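PDB 1W23: phosphoserine aminotransferase from Bacillus alcalophilus, which catalyses the reversible, pyridoxal-phosphate-dependent transfer of an amino group between glutamate and 3-phosphohydroxypyruvate, yielding phosphoserine for serine biosynthesis. Local coordinates for residues S77-M82 against F187-A192; Y96-S101 against K105-A110; T81-N86 against Y144-S149. All coordinates share one frame; numbering follows the deposited sequence. Where two conformers were deposited one is given.

All three contacts join helices to the same central sheet, and all are buried; contact 2 comes nearest the surface, where Ser101 and Lys105 are partly exposed. Contacts 1 and 3 share helix 75-87, whose start faces strand 189-193 and the cofactor and whose later turns face strand 142-148. Contact 2 brings in the neighbouring helix 101-111, with Ala106 touching Phe80 of contact 1. Chemistry changes with place: contact 1 pairs aromatic packing with a phosphate grip, contact 2 lays a tyrosine on the helix backbone at Leu107, and contact 3 packs leucine and proline on a tyrosine and a histidine. Side-chain hydrogen bonds connect them, Tyr191 OH to His146 NE2 and Tyr96 OH to Tyr144 OH.

Contact 1: residues S77-M82 against F187-A192; sequences SLQFTM and FGMIYA. With PLP (pyridoxal-5'-phosphate), chain J.
The Tyr191 ring has Gln79 CB over one face, in a CH-pi contact 3.8 Å from the ring centroid to Gln79 CB, and Phe80 CE2 at its edge. The Phe80 ring takes Tyr191 OH at its own edge, in plane, with Phe80 CD2 3.2 Å from Tyr191 OH, while Ser77 CA lies over one of its faces. Here helix 75-87 packs on strand 189-193 of the mixed sheet in the cofactor-binding domain of a fold type I aminotransferase. Tyrosine suits the place: its face receives apolar methylenes, and its hydroxyl is hydrogen-bonded to His146 NE2 and to a water; that water donates to Gln79 O. A chi1 of 60°, with CG between the backbone N and the carbonyl carbon, turns the ring toward the helix. Were the ring cut back to an alanine, Gln79 CB would probably lose the face it rests on, and His146 NE2 its hydroxyl partner. Gln79 OE1, hydrogen-bonded to Tyr226 OH, lies 3.8 Å from Met189 CE. Beyond the tyrosine, Phe80 CZ approaches PLP C6 obliquely at 3.7 Å. At the helix start, two donors converge on one phosphate oxygen: Ser77 N lies 2.8 Å and Ser77 OG 2.6 Å from PLP O2P.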
ATOM      1  N   SER A  77      10.451   2.398  -3.836  1.00  8.48           N
ATOM      2  CA  SER A  77      10.865   3.803  -3.849  1.00  9.05           C
ATOM      3  C   SER A  77      10.909   4.388  -2.443  1.00  9.17           C
ATOM      4  O   SER A  77      11.782   5.214  -2.160  1.00  9.58           O
ATOM      5  CB  SER A  77       9.932   4.635  -4.721  1.00  9.30           C
ATOM      6  OG  SER A  77       9.998   4.217  -6.073  1.00  9.97           O
ATOM      7  N   LEU A  78       9.986   3.983  -1.526  1.00  8.94           N
ATOM      8  CA  LEU A  78      10.099   4.494  -0.186  1.00  8.98           C
ATOM      9  C   LEU A  78      11.306   3.955   0.513  1.00  9.23           C
ATOM     10  O   LEU A  78      11.918   4.644   1.370  1.00  9.98           O
ATOM     11  CB  LEU A  78       8.815   4.228   0.631  1.00  9.50           C
ATOM     12  CG  LEU A  78       8.757   4.959   1.971  1.00 10.25           C
ATOM     13  CD1 LEU A  78       8.749   6.483   1.843  1.00 13.05           C
ATOM     14  CD2 LEU A  78       7.540   4.487   2.749  1.00 11.94           C
ATOM     15  N   GLN A  79      11.735   2.712   0.208  1.00  9.35           N
ATOM     16  CA  GLN A  79      12.958   2.178   0.784  1.00  9.15           C
ATOM     17  C   GLN A  79      14.184   2.970   0.353  1.00  9.11           C
ATOM     18  O   GLN A  79      15.149   3.026   1.135  1.00  9.77           O
ATOM     19  CB  GLN A  79      13.119   0.689   0.393  1.00  9.20           C
ATOM     20  CG  GLN A  79      12.006  -0.196   0.945  1.00  9.41           C
ATOM     21  CD  GLN A  79      11.931  -0.026   2.467  1.00 10.21           C
ATOM     22  OE1 GLN A  79      12.948  -0.313   3.145  1.00 11.88           O
ATOM     23  NE2 GLN A  79      10.808   0.416   2.972  1.00 11.09           N
ATOM     24  N   PHE A  80      14.175   3.582  -0.808  1.00  9.00           N
ATOM     25  CA  PHE A  80      15.305   4.421  -1.206  1.00  9.59           C
ATOM     26  C   PHE A  80      15.611   5.500  -0.197  1.00  9.82           C
ATOM     27  O   PHE A  80      16.772   5.857  -0.009  1.00 10.45           O
ATOM     28  CB  PHE A  80      15.065   5.086  -2.558  1.00  9.58           C
ATOM     29  CG  PHE A  80      14.902   4.157  -3.770  1.00  9.10           C
ATOM     30  CD1 PHE A  80      14.325   4.658  -4.909  1.00  9.45           C
ATOM     31  CD2 PHE A  80      15.367   2.850  -3.761  1.00  9.24           C
ATOM     32  CE1 PHE A  80      14.207   3.881  -6.060  1.00 10.31           C
ATOM     33  CE2 PHE A  80      15.249   2.069  -4.896  1.00  9.99           C
ATOM     34  CZ  PHE A  80      14.718   2.594  -6.036  1.00  9.94           C
ATOM     35  N   THR A  81      14.592   6.065   0.447  1.00 10.01           N
ATOM     36  CA  THR A  81      14.807   7.070   1.515  1.00 10.45           C
ATOM     37  C   THR A  81      14.829   6.439   2.902  1.00 10.32           C
ATOM     38  O   THR A  81      15.628   6.846   3.770  1.00 10.71           O
ATOM     39  CB  THR A  81      13.802   8.222   1.394  1.00 11.22           C
ATOM     40  OG1 THR A  81      14.260   9.284   2.286  1.00 12.38           O
ATOM     41  CG2 THR A  81      12.384   7.898   1.751  1.00 12.24           C
ATOM     42  N   MET A  82      14.018   5.403   3.203  1.00 10.17           N
ATOM     43  CA  MET A  82      13.997   4.833   4.533  1.00 11.09           C
ATOM     44  C   MET A  82      15.335   4.246   4.907  1.00 10.52           C
ATOM     45  O   MET A  82      15.773   4.359   6.044  1.00 11.62           O
ATOM     46  CB  MET A  82      12.812   3.858   4.605  0.70 11.35           C
ATOM     47  CG  MET A  82      12.450   3.431   5.991  0.70 10.50           C
ATOM     48  SD  MET A  82      10.958   2.444   5.974  0.70 11.46           S
ATOM     49  CE  MET A  82      10.859   1.799   7.622  0.70 12.74           C
ATOM     50  N   PHE A 187      23.926 -10.490   3.121  1.00 11.51           N
ATOM     51  CA  PHE A 187      23.285  -9.184   3.134  1.00 11.57           C
ATOM     52  C   PHE A 187      22.908  -8.738   4.534  1.00 11.95           C
ATOM     53  O   PHE A 187      22.458  -9.546   5.356  1.00 13.67           O
ATOM     54  CB  PHE A 187      21.985  -9.246   2.308  1.00 11.40           C
ATOM     55  CG  PHE A 187      22.288  -9.576   0.843  1.00 11.88           C
ATOM     56  CD1 PHE A 187      22.334 -10.891   0.398  1.00 13.25           C
ATOM     57  CD2 PHE A 187      22.545  -8.588  -0.086  1.00 13.38           C
ATOM     58  CE1 PHE A 187      22.649 -11.178  -0.928  1.00 15.60           C
ATOM     59  CE2 PHE A 187      22.879  -8.862  -1.374  1.00 15.63           C
ATOM     60  CZ  PHE A 187      22.939 -10.163  -1.819  1.00 17.01           C
ATOM     61  N   GLY A 188      22.978  -7.441   4.755  1.00 11.40           N
ATOM     62  CA  GLY A 188      22.338  -6.845   5.903  1.00 12.36           C
ATOM     63  C   GLY A 188      20.860  -6.570   5.724  1.00 11.59           C
ATOM     64  O   GLY A 188      20.082  -6.612   6.681  1.00 12.37           O
ATOM     65  N   MET A 189      20.490  -6.265   4.474  1.00 11.65           N
ATOM     66  CA  MET A 189      19.085  -5.982   4.155  1.00 10.89           C
ATOM     67  C   MET A 189      18.853  -6.245   2.688  1.00 10.84           C
ATOM     68  O   MET A 189      19.707  -5.881   1.829  1.00 11.85           O
ATOM     69  CB  MET A 189      18.761  -4.545   4.547  0.60 11.88           C
ATOM     70  CG  MET A 189      17.311  -4.187   4.299  0.60 14.03           C
ATOM     71  SD  MET A 189      16.877  -2.545   4.884  0.60 19.34           S
ATOM     72  CE  MET A 189      16.344  -1.905   3.280  0.60 29.29           C
ATOM     73  N   ILE A 190      17.716  -6.803   2.362  1.00 10.41           N
ATOM     74  CA  ILE A 190      17.197  -6.991   1.002  1.00 10.58           C
ATOM     75  C   ILE A 190      15.806  -6.398   0.948  1.00 10.19           C
ATOM     76  O   ILE A 190      15.025  -6.597   1.891  1.00 11.32           O
ATOM     77  CB  ILE A 190      17.114  -8.498   0.687  1.00 12.26           C
ATOM     78  CG1 ILE A 190      18.496  -9.135   0.632  1.00 13.25           C
ATOM     79  CG2 ILE A 190      16.273  -8.743  -0.521  1.00 13.31           C
ATOM     80  CD1 ILE A 190      18.465 -10.618   0.708  1.00 16.89           C
ATOM     81  N   TYR A 191      15.469  -5.657  -0.104  1.00  9.76           N
ATOM     82  CA  TYR A 191      14.105  -5.184  -0.245  1.00  9.11           C
ATOM     83  C   TYR A 191      13.631  -5.386  -1.673  1.00  9.04           C
ATOM     84  O   TYR A 191      14.405  -5.436  -2.649  1.00  9.50           O
ATOM     85  CB  TYR A 191      13.951  -3.731   0.168  1.00 10.03           C
ATOM     86  CG  TYR A 191      14.744  -2.724  -0.581  1.00  9.32           C
ATOM     87  CD1 TYR A 191      14.211  -1.968  -1.608  1.00  9.72           C
ATOM     88  CD2 TYR A 191      16.089  -2.438  -0.257  1.00 10.76           C
ATOM     89  CE1 TYR A 191      14.922  -1.011  -2.313  1.00  9.10           C
ATOM     90  CE2 TYR A 191      16.805  -1.473  -0.936  1.00 10.55           C
ATOM     91  CZ  TYR A 191      16.228  -0.765  -1.974  1.00  9.36           C
ATOM     92  OH  TYR A 191      16.907   0.238  -2.646  1.00  9.61           O
ATOM     93  N   ALA A 192      12.292  -5.466  -1.817  1.00  8.71           N
ATOM     94  CA  ALA A 192      11.695  -5.698  -3.117  1.00  8.42           C
ATOM     95  C   ALA A 192      10.221  -5.306  -3.069  1.00  8.25           C
ATOM     96  O   ALA A 192       9.472  -5.832  -2.245  1.00  8.84           O
ATOM     97  CB  ALA A 192      11.705  -7.201  -3.475  1.00  9.80           C
TER
HETATM   98  N1  PLP J1367      13.712  -0.875  -8.043  1.00  8.51           N
HETATM   99  C2  PLP J1367      13.618  -1.745  -9.117  1.00  8.34           C
HETATM  100  C2A PLP J1367      14.805  -2.588  -9.398  1.00 10.14           C
HETATM  101  C3  PLP J1367      12.447  -1.799  -9.857  1.00  9.86           C
HETATM  102  O3  PLP J1367      12.349  -2.642 -10.860  1.00 11.51           O
HETATM  103  C4  PLP J1367      11.343  -0.935  -9.518  1.00 10.95           C
HETATM  104  C4A PLP J1367      10.072  -1.058 -10.280  1.00 21.32           C
HETATM  105  C5  PLP J1367      11.479  -0.079  -8.412  1.00  9.55           C
HETATM  106  C6  PLP J1367      12.677  -0.055  -7.716  1.00  8.90           C
HETATM  107  C5A PLP J1367      10.403   0.880  -7.993  1.00 11.59           C
HETATM  108  O4P PLP J1367       9.380   0.136  -7.233  1.00  9.59           O
HETATM  109  P   PLP J1367       8.045   0.925  -6.723  1.00  8.60           P
HETATM  110  O1P PLP J1367       7.336   1.405  -7.952  1.00  8.88           O
HETATM  111  O2P PLP J1367       8.520   2.073  -5.845  1.00  9.14           O
HETATM  112  O3P PLP J1367       7.345  -0.166  -5.929  1.00 10.00           O
HETATM  113  O   HOH W   1      17.521   1.942  -0.300  1.00 23.02           O

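Contact 2: residues Y96-S101 against K105-A110; sequences YVLTGS and KALKEA
Tyr96 lays its ring on the backbone of helix 101-111 at Leu107, and from CG outward each atom of the side chain has a partner on the helix. From CB the chain leaves with CG anti to the carbonyl carbon (chi1 -77°), and CG already meets Leu107 CB and CD1. On one flank of the ring Tyr96 CD1 rests 3.7 Å from Leu107 CD1, and farther out Tyr96 CE1 lies 3.7 Å from Ala110 CB. On the other flank CD2 passes the Leu107 backbone, and Tyr96 CE2 touches Ala106 CB at 3.8 Å. Leu107 CA sits over the middle of the face, 3.9 Å from the Tyr96 ring centroid, a CH-pi contact only 10° off the ring normal. Ala106 and Ala110 suit the place because their single methyls let the ring come down close to the helix. At the tip the fit is tight, with Tyr96 OH 3.2 Å from Ala110 CB. The hydroxyl donates to a water 2.6 Å from Tyr96 OH; that water donates to Ala106 O, and Tyr96 OH is also hydrogen-bonded to Tyr144 OH. Leu98 adds a methyl contact, CD2 to Leu107 CD2. Nearer the turn, Lys105 N donates to Ser101 O at 2.9 Å, closing the first helical turn after the N-cap residue Gly100. This is the strand-to-helix half of a beta-alpha-beta crossover, which returns to the sheet through strand 115-121.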
ATOM      1  N   TYR A  96      27.236   3.394  -3.183  1.00 10.57           N
ATOM      2  CA  TYR A  96      26.326   2.800  -4.185  1.00 10.64           C
ATOM      3  C   TYR A  96      27.112   2.256  -5.351  1.00 10.31           C
ATOM      4  O   TYR A  96      28.042   2.886  -5.857  1.00 11.08           O
ATOM      5  CB  TYR A  96      25.339   3.915  -4.734  1.00 11.13           C
ATOM      6  CG  TYR A  96      24.253   4.156  -3.673  1.00 10.49           C
ATOM      7  CD1 TYR A  96      24.554   4.919  -2.550  1.00 10.80           C
ATOM      8  CD2 TYR A  96      22.986   3.602  -3.749  1.00 10.84           C
ATOM      9  CE1 TYR A  96      23.617   5.149  -1.566  1.00 10.99           C
ATOM     10  CE2 TYR A  96      22.020   3.789  -2.740  1.00 10.45           C
ATOM     11  CZ  TYR A  96      22.334   4.568  -1.663  1.00 10.22           C
ATOM     12  OH  TYR A  96      21.456   4.748  -0.618  1.00 11.49           O
ATOM     13  N   VAL A  97      26.674   1.102  -5.866  1.00 10.08           N
ATOM     14  CA  VAL A  97      27.135   0.560  -7.124  1.00 10.24           C
ATOM     15  C   VAL A  97      26.061   0.876  -8.157  1.00 10.03           C
ATOM     16  O   VAL A  97      24.899   0.445  -8.019  1.00  9.95           O
ATOM     17  CB  VAL A  97      27.424  -0.939  -7.083  1.00 10.28           C
ATOM     18  CG1 VAL A  97      27.937  -1.461  -8.435  1.00 11.46           C
ATOM     19  CG2 VAL A  97      28.413  -1.301  -5.986  1.00 11.49           C
ATOM     20  N   LEU A  98      26.409   1.638  -9.194  1.00 10.20           N
ATOM     21  CA  LEU A  98      25.452   2.038 -10.199  1.00 10.56           C
ATOM     22  C   LEU A  98      25.438   1.067 -11.390  1.00  9.99           C
ATOM     23  O   LEU A  98      26.439   0.974 -12.115  1.00 10.58           O
ATOM     24  CB  LEU A  98      25.730   3.433 -10.723  1.00 10.90           C
ATOM     25  CG  LEU A  98      25.668   4.567  -9.653  1.00 11.71           C
ATOM     26  CD1 LEU A  98      25.926   5.926 -10.309  1.00 13.12           C
ATOM     27  CD2 LEU A  98      24.329   4.564  -8.921  1.00 13.19           C
ATOM     28  N   THR A  99      24.319   0.340 -11.564  1.00  9.55           N
ATOM     29  CA  THR A  99      24.167  -0.582 -12.665  1.00  9.75           C
ATOM     30  C   THR A  99      22.911  -0.325 -13.475  1.00  9.76           C
ATOM     31  O   THR A  99      22.585  -1.090 -14.390  1.00 10.44           O
ATOM     32  CB  THR A  99      24.246  -2.049 -12.226  1.00  9.97           C
ATOM     33  OG1 THR A  99      23.420  -2.264 -11.040  1.00  9.88           O
ATOM     34  CG2 THR A  99      25.665  -2.450 -11.836  1.00 10.96           C
ATOM     35  N   GLY A 100      22.178   0.756 -13.206  1.00 10.19           N
ATOM     36  CA  GLY A 100      21.058   1.176 -14.021  1.00 10.17           C
ATOM     37  C   GLY A 100      20.372   2.370 -13.427  1.00  9.89           C
ATOM     38  O   GLY A 100      20.875   3.027 -12.505  1.00 10.24           O
ATOM     39  N   SER A 101      19.207   2.687 -13.959  1.00 10.15           N
ATOM     40  CA  SER A 101      18.423   3.827 -13.537  1.00 10.97           C
ATOM     41  C   SER A 101      17.901   3.655 -12.117  1.00  9.63           C
ATOM     42  O   SER A 101      17.883   4.611 -11.322  1.00 10.51           O
ATOM     43  CB  SER A 101      17.212   4.020 -14.559  1.00 15.52           C
ATOM     44  OG  SER A 101      16.272   4.925 -13.993  1.00 20.42           O
ATOM     45  N   LYS A 105      18.275   6.186  -8.867  1.00  9.84           N
ATOM     46  CA  LYS A 105      17.184   6.727  -8.054  1.00 10.19           C
ATOM     47  C   LYS A 105      17.453   6.469  -6.590  1.00 10.05           C
ATOM     48  O   LYS A 105      17.121   7.304  -5.711  1.00 10.72           O
ATOM     49  CB  LYS A 105      15.857   6.158  -8.550  0.50 11.79           C
ATOM     50  CG  LYS A 105      15.252   6.880  -9.758  0.50 16.58           C
ATOM     51  CD  LYS A 105      14.229   6.010 -10.487  0.50 20.18           C
ATOM     52  CE  LYS A 105      12.807   6.491 -10.367  0.50 26.97           C
ATOM     53  NZ  LYS A 105      12.566   7.724 -11.167  0.50 41.95           N
ATOM     54  N   ALA A 106      18.039   5.318  -6.235  1.00  9.44           N
ATOM     55  CA  ALA A 106      18.385   5.023  -4.854  1.00  9.98           C
ATOM     56  C   ALA A 106      19.454   5.999  -4.343  1.00  9.70           C
ATOM     57  O   ALA A 106      19.358   6.570  -3.253  1.00 10.22           O
ATOM     58  CB  ALA A 106      18.804   3.562  -4.677  1.00 10.34           C
ATOM     59  N   LEU A 107      20.497   6.197  -5.149  1.00  9.79           N
ATOM     60  CA  LEU A 107      21.582   7.132  -4.790  1.00 10.11           C
ATOM     61  C   LEU A 107      21.023   8.498  -4.527  1.00 10.10           C
ATOM     62  O   LEU A 107      21.439   9.168  -3.558  1.00 11.19           O
ATOM     63  CB  LEU A 107      22.625   7.119  -5.898  1.00 10.74           C
ATOM     64  CG  LEU A 107      23.703   8.186  -5.794  1.00 11.04           C
ATOM     65  CD1 LEU A 107      24.555   8.039  -4.557  1.00 12.65           C
ATOM     66  CD2 LEU A 107      24.596   8.183  -7.025  1.00 13.27           C
ATOM     67  N   LYS A 108      20.143   8.973  -5.392  1.00 10.77           N
ATOM     68  CA  LYS A 108      19.585  10.331  -5.315  1.00 11.42           C
ATOM     69  C   LYS A 108      18.982  10.571  -3.938  1.00 11.01           C
ATOM     70  O   LYS A 108      19.137  11.638  -3.338  1.00 12.40           O
ATOM     71  CB  LYS A 108      18.585  10.567  -6.427  1.00 12.26           C
ATOM     72  CG  LYS A 108      17.795  11.842  -6.370  1.00 16.92           C
ATOM     73  CD  LYS A 108      16.725  11.921  -7.451  1.00 21.28           C
ATOM     74  CE  LYS A 108      15.731  13.060  -7.336  0.50 24.72           C
ATOM     75  NZ  LYS A 108      16.361  14.410  -7.308  0.50 25.82           N
ATOM     76  N   GLU A 109      18.219   9.584  -3.413  1.00 10.73           N
ATOM     77  CA  GLU A 109      17.565   9.798  -2.131  1.00 10.58           C
ATOM     78  C   GLU A 109      18.562   9.839  -0.999  1.00 10.54           C
ATOM     79  O   GLU A 109      18.382  10.604  -0.033  1.00 12.31           O
ATOM     80  CB  GLU A 109      16.493   8.735  -1.891  1.00 10.48           C
ATOM     81  CG  GLU A 109      15.364   8.792  -2.877  1.00 11.02           C
ATOM     82  CD  GLU A 109      14.748  10.168  -3.014  1.00 11.32           C
ATOM     83  OE1 GLU A 109      14.370  10.765  -1.967  1.00 12.44           O
ATOM     84  OE2 GLU A 109      14.630  10.634  -4.174  1.00 12.16           O
ATOM     85  N   ALA A 110      19.614   9.039  -1.049  1.00 11.18           N
ATOM     86  CA  ALA A 110      20.639   9.112  -0.027  1.00 11.31           C
ATOM     87  C   ALA A 110      21.363  10.435  -0.025  1.00 11.67           C
ATOM     88  O   ALA A 110      21.702  10.957   1.055  1.00 12.34           O
ATOM     89  CB  ALA A 110      21.620   7.946  -0.155  1.00 12.46           C
TER
HETATM   90  O   HOH W   2      18.959   4.564  -1.176  1.00 13.42           O

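Contact 3: residues T81-N86 against Y144-S149; sequences TMLPMN and YLHITS
Helix 81-86 and strand 144-148 run almost exactly antiparallel, at 173°, with axes 11.3 Å apart; the nearest CA atoms are those of Pro84 and Tyr144, 9.0 Å apart. Side chains therefore have to bridge the gap. The helix is kinked at Pro84, whose nitrogen carries no hydrogen to bond the preceding turn. Leu83, with CG anti to the backbone N (chi1 159°), sends its CD2 methyl over one face of Tyr144, 4.1 Å from the ring centroid to Leu83 CD2, displaced toward the rim. The same methyl reaches the next ring along, with Leu83 CD2 3.7 Å from His146 CD2 in an oblique approach. One branch, CD2, thus serves both rings, two residues apart on the same side of the strand. Pro84 meets the far end of Tyr144, its CB 3.5 Å from Tyr144 OH, presenting a compact apolar ring beside a hydroxyl whose hydrogen bond goes to Tyr96. On another side of the helix, Asn86 ND2 donates to Met82 O at 2.9 Å with a fairly straight N-H angle of 161°. Asn86 N reaches that oxygen from the opposite face of the carbonyl plane, so two donors grip it, while Asn86 OD1 accepts from Tyr226 N. Around the interface, Ile170 of strand 169-172 touches Leu83, Tyr144 and His146, helix 226-231 meets Leu83 through Tyr226, and Ala110 of helix 101-111 packs against both Pro84 and Tyr144.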
ATOM      1  N   THR A  81      14.592   6.065   0.447  1.00 10.01           N
ATOM      2  CA  THR A  81      14.807   7.070   1.515  1.00 10.45           C
ATOM      3  C   THR A  81      14.829   6.439   2.902  1.00 10.32           C
ATOM      4  O   THR A  81      15.628   6.846   3.770  1.00 10.71           O
ATOM      5  CB  THR A  81      13.802   8.222   1.394  1.00 11.22           C
ATOM      6  OG1 THR A  81      14.260   9.284   2.286  1.00 12.38           O
ATOM      7  CG2 THR A  81      12.384   7.898   1.751  1.00 12.24           C
ATOM      8  N   MET A  82      14.018   5.403   3.203  1.00 10.17           N
ATOM      9  CA  MET A  82      13.997   4.833   4.533  1.00 11.09           C
ATOM     10  C   MET A  82      15.335   4.246   4.907  1.00 10.52           C
ATOM     11  O   MET A  82      15.773   4.359   6.044  1.00 11.62           O
ATOM     12  CB  MET A  82      12.812   3.858   4.605  0.70 11.35           C
ATOM     13  CG  MET A  82      12.450   3.431   5.991  0.70 10.50           C
ATOM     14  SD  MET A  82      10.958   2.444   5.974  0.70 11.46           S
ATOM     15  CE  MET A  82      10.859   1.799   7.622  0.70 12.74           C
ATOM     16  N   LEU A  83      16.024   3.619   3.954  1.00 10.07           N
ATOM     17  CA  LEU A  83      17.340   3.011   4.253  1.00 10.38           C
ATOM     18  C   LEU A  83      18.335   4.038   4.751  1.00 10.71           C
ATOM     19  O   LEU A  83      18.837   3.928   5.886  1.00 11.96           O
ATOM     20  CB  LEU A  83      17.824   2.218   3.029  1.00 12.32           C
ATOM     21  CG  LEU A  83      19.389   1.957   3.003  1.00 17.38           C
ATOM     22  CD1 LEU A  83      19.737   0.960   4.053  1.00 22.43           C
ATOM     23  CD2 LEU A  83      19.871   1.562   1.622  1.00 17.58           C
ATOM     24  N   PRO A  84      18.638   5.120   3.997  1.00 10.79           N
ATOM     25  CA  PRO A  84      19.594   6.111   4.552  1.00 11.49           C
ATOM     26  C   PRO A  84      19.047   6.825   5.771  1.00 12.01           C
ATOM     27  O   PRO A  84      19.804   7.192   6.665  1.00 12.32           O
ATOM     28  CB  PRO A  84      19.857   7.026   3.359  1.00 12.34           C
ATOM     29  CG  PRO A  84      18.667   6.838   2.430  1.00 11.95           C
ATOM     30  CD  PRO A  84      18.354   5.392   2.589  1.00 11.41           C
ATOM     31  N   MET A  85      17.731   7.034   5.864  1.00 11.61           N
ATOM     32  CA  MET A  85      17.208   7.672   7.098  1.00 13.34           C
ATOM     33  C   MET A  85      17.557   6.883   8.350  1.00 13.47           C
ATOM     34  O   MET A  85      17.771   7.431   9.406  1.00 16.95           O
ATOM     35  CB  MET A  85      15.677   7.705   7.166  0.50 14.41           C
ATOM     36  CG  MET A  85      15.103   8.830   6.364  0.50 12.22           C
ATOM     37  SD  MET A  85      13.321   8.815   6.525  0.50 13.80           S
ATOM     38  CE  MET A  85      12.914  10.215   5.491  0.50 18.79           C
ATOM     39  N   ASN A  86      17.638   5.563   8.245  1.00 12.60           N
ATOM     40  CA  ASN A  86      17.951   4.722   9.364  1.00 13.00           C
ATOM     41  C   ASN A  86      19.418   4.433   9.526  1.00 13.69           C
ATOM     42  O   ASN A  86      19.847   4.308  10.672  1.00 18.10           O
ATOM     43  CB  ASN A  86      17.150   3.400   9.292  1.00 13.08           C
ATOM     44  CG  ASN A  86      15.693   3.561   9.663  1.00 12.22           C
ATOM     45  OD1 ASN A  86      15.283   3.201  10.779  1.00 13.43           O
ATOM     46  ND2 ASN A  86      14.881   4.130   8.757  1.00 12.52           N
ATOM     47  N   TYR A 144      26.993   1.487   4.527  1.00 12.12           N
ATOM     48  CA  TYR A 144      26.514   0.331   3.776  1.00 11.49           C
ATOM     49  C   TYR A 144      27.054   0.446   2.389  1.00 11.11           C
ATOM     50  O   TYR A 144      27.504   1.504   1.943  1.00 11.35           O
ATOM     51  CB  TYR A 144      24.987   0.305   3.783  1.00 11.90           C
ATOM     52  CG  TYR A 144      24.268   1.512   3.262  1.00 11.43           C
ATOM     53  CD1 TYR A 144      23.745   2.440   4.182  1.00 12.70           C
ATOM     54  CD2 TYR A 144      24.109   1.770   1.909  1.00 11.08           C
ATOM     55  CE1 TYR A 144      23.089   3.577   3.747  1.00 13.07           C
ATOM     56  CE2 TYR A 144      23.473   2.905   1.476  1.00 11.25           C
ATOM     57  CZ  TYR A 144      22.949   3.800   2.372  1.00 12.70           C
ATOM     58  OH  TYR A 144      22.292   4.942   1.973  1.00 13.63           O
ATOM     59  N   LEU A 145      26.957  -0.675   1.647  1.00 10.94           N
ATOM     60  CA  LEU A 145      27.186  -0.732   0.206  1.00 11.01           C
ATOM     61  C   LEU A 145      25.891  -1.201  -0.429  1.00 10.34           C
ATOM     62  O   LEU A 145      25.414  -2.287  -0.053  1.00 11.27           O
ATOM     63  CB  LEU A 145      28.310  -1.702  -0.152  1.00 11.39           C
ATOM     64  CG  LEU A 145      28.634  -1.773  -1.654  1.00 12.28           C
ATOM     65  CD1 LEU A 145      29.211  -0.461  -2.141  1.00 13.57           C
ATOM     66  CD2 LEU A 145      29.546  -2.950  -1.915  1.00 14.40           C
ATOM     67  N   HIS A 146      25.319  -0.394  -1.314  1.00  9.97           N
ATOM     68  CA  HIS A 146      24.013  -0.680  -1.933  1.00  9.76           C
ATOM     69  C   HIS A 146      24.189  -1.095  -3.365  1.00  9.74           C
ATOM     70  O   HIS A 146      24.889  -0.416  -4.134  1.00 10.14           O
ATOM     71  CB  HIS A 146      23.134   0.580  -1.829  1.00  9.90           C
ATOM     72  CG  HIS A 146      21.751   0.389  -2.393  1.00  9.58           C
ATOM     73  ND1 HIS A 146      21.466   0.381  -3.776  1.00  9.38           N
ATOM     74  CD2 HIS A 146      20.562   0.261  -1.759  1.00 10.38           C
ATOM     75  CE1 HIS A 146      20.133   0.240  -3.913  1.00  9.66           C
ATOM     76  NE2 HIS A 146      19.575   0.142  -2.699  1.00 10.10           N
ATOM     77  N   ILE A 147      23.522  -2.201  -3.743  1.00  9.30           N
ATOM     78  CA  ILE A 147      23.496  -2.704  -5.106  1.00  9.05           C
ATOM     79  C   ILE A 147      22.050  -2.883  -5.542  1.00  8.45           C
ATOM     80  O   ILE A 147      21.120  -2.953  -4.732  1.00  8.99           O
ATOM     81  CB  ILE A 147      24.256  -4.041  -5.229  1.00  9.50           C
ATOM     82  CG1 ILE A 147      23.572  -5.196  -4.500  1.00  9.76           C
ATOM     83  CG2 ILE A 147      25.718  -3.873  -4.786  1.00 10.50           C
ATOM     84  CD1 ILE A 147      24.200  -6.547  -4.741  1.00 11.48           C
ATOM     85  N   THR A 148      21.884  -3.031  -6.874  1.00  9.18           N
ATOM     86  CA  THR A 148      20.607  -3.329  -7.498  1.00  8.65           C
ATOM     87  C   THR A 148      20.805  -4.668  -8.217  1.00  8.74           C
ATOM     88  O   THR A 148      21.583  -4.737  -9.198  1.00  9.24           O
ATOM     89  CB  THR A 148      20.200  -2.249  -8.496  1.00  8.66           C
ATOM     90  OG1 THR A 148      20.353  -0.953  -7.884  1.00  9.19           O
ATOM     91  CG2 THR A 148      18.791  -2.480  -8.991  1.00  9.46           C
ATOM     92  N   SER A 149      20.230  -5.751  -7.701  1.00  8.65           N
ATOM     93  CA  SER A 149      20.588  -7.088  -8.233  1.00  8.68           C
ATOM     94  C   SER A 149      20.199  -7.307  -9.673  1.00  8.24           C
ATOM     95  O   SER A 149      20.941  -7.921 -10.436  1.00  9.09           O
ATOM     96  CB  SER A 149      19.945  -8.164  -7.332  1.00  9.30           C
ATOM     97  OG  SER A 149      18.557  -7.957  -7.241  1.00  9.28           O
TER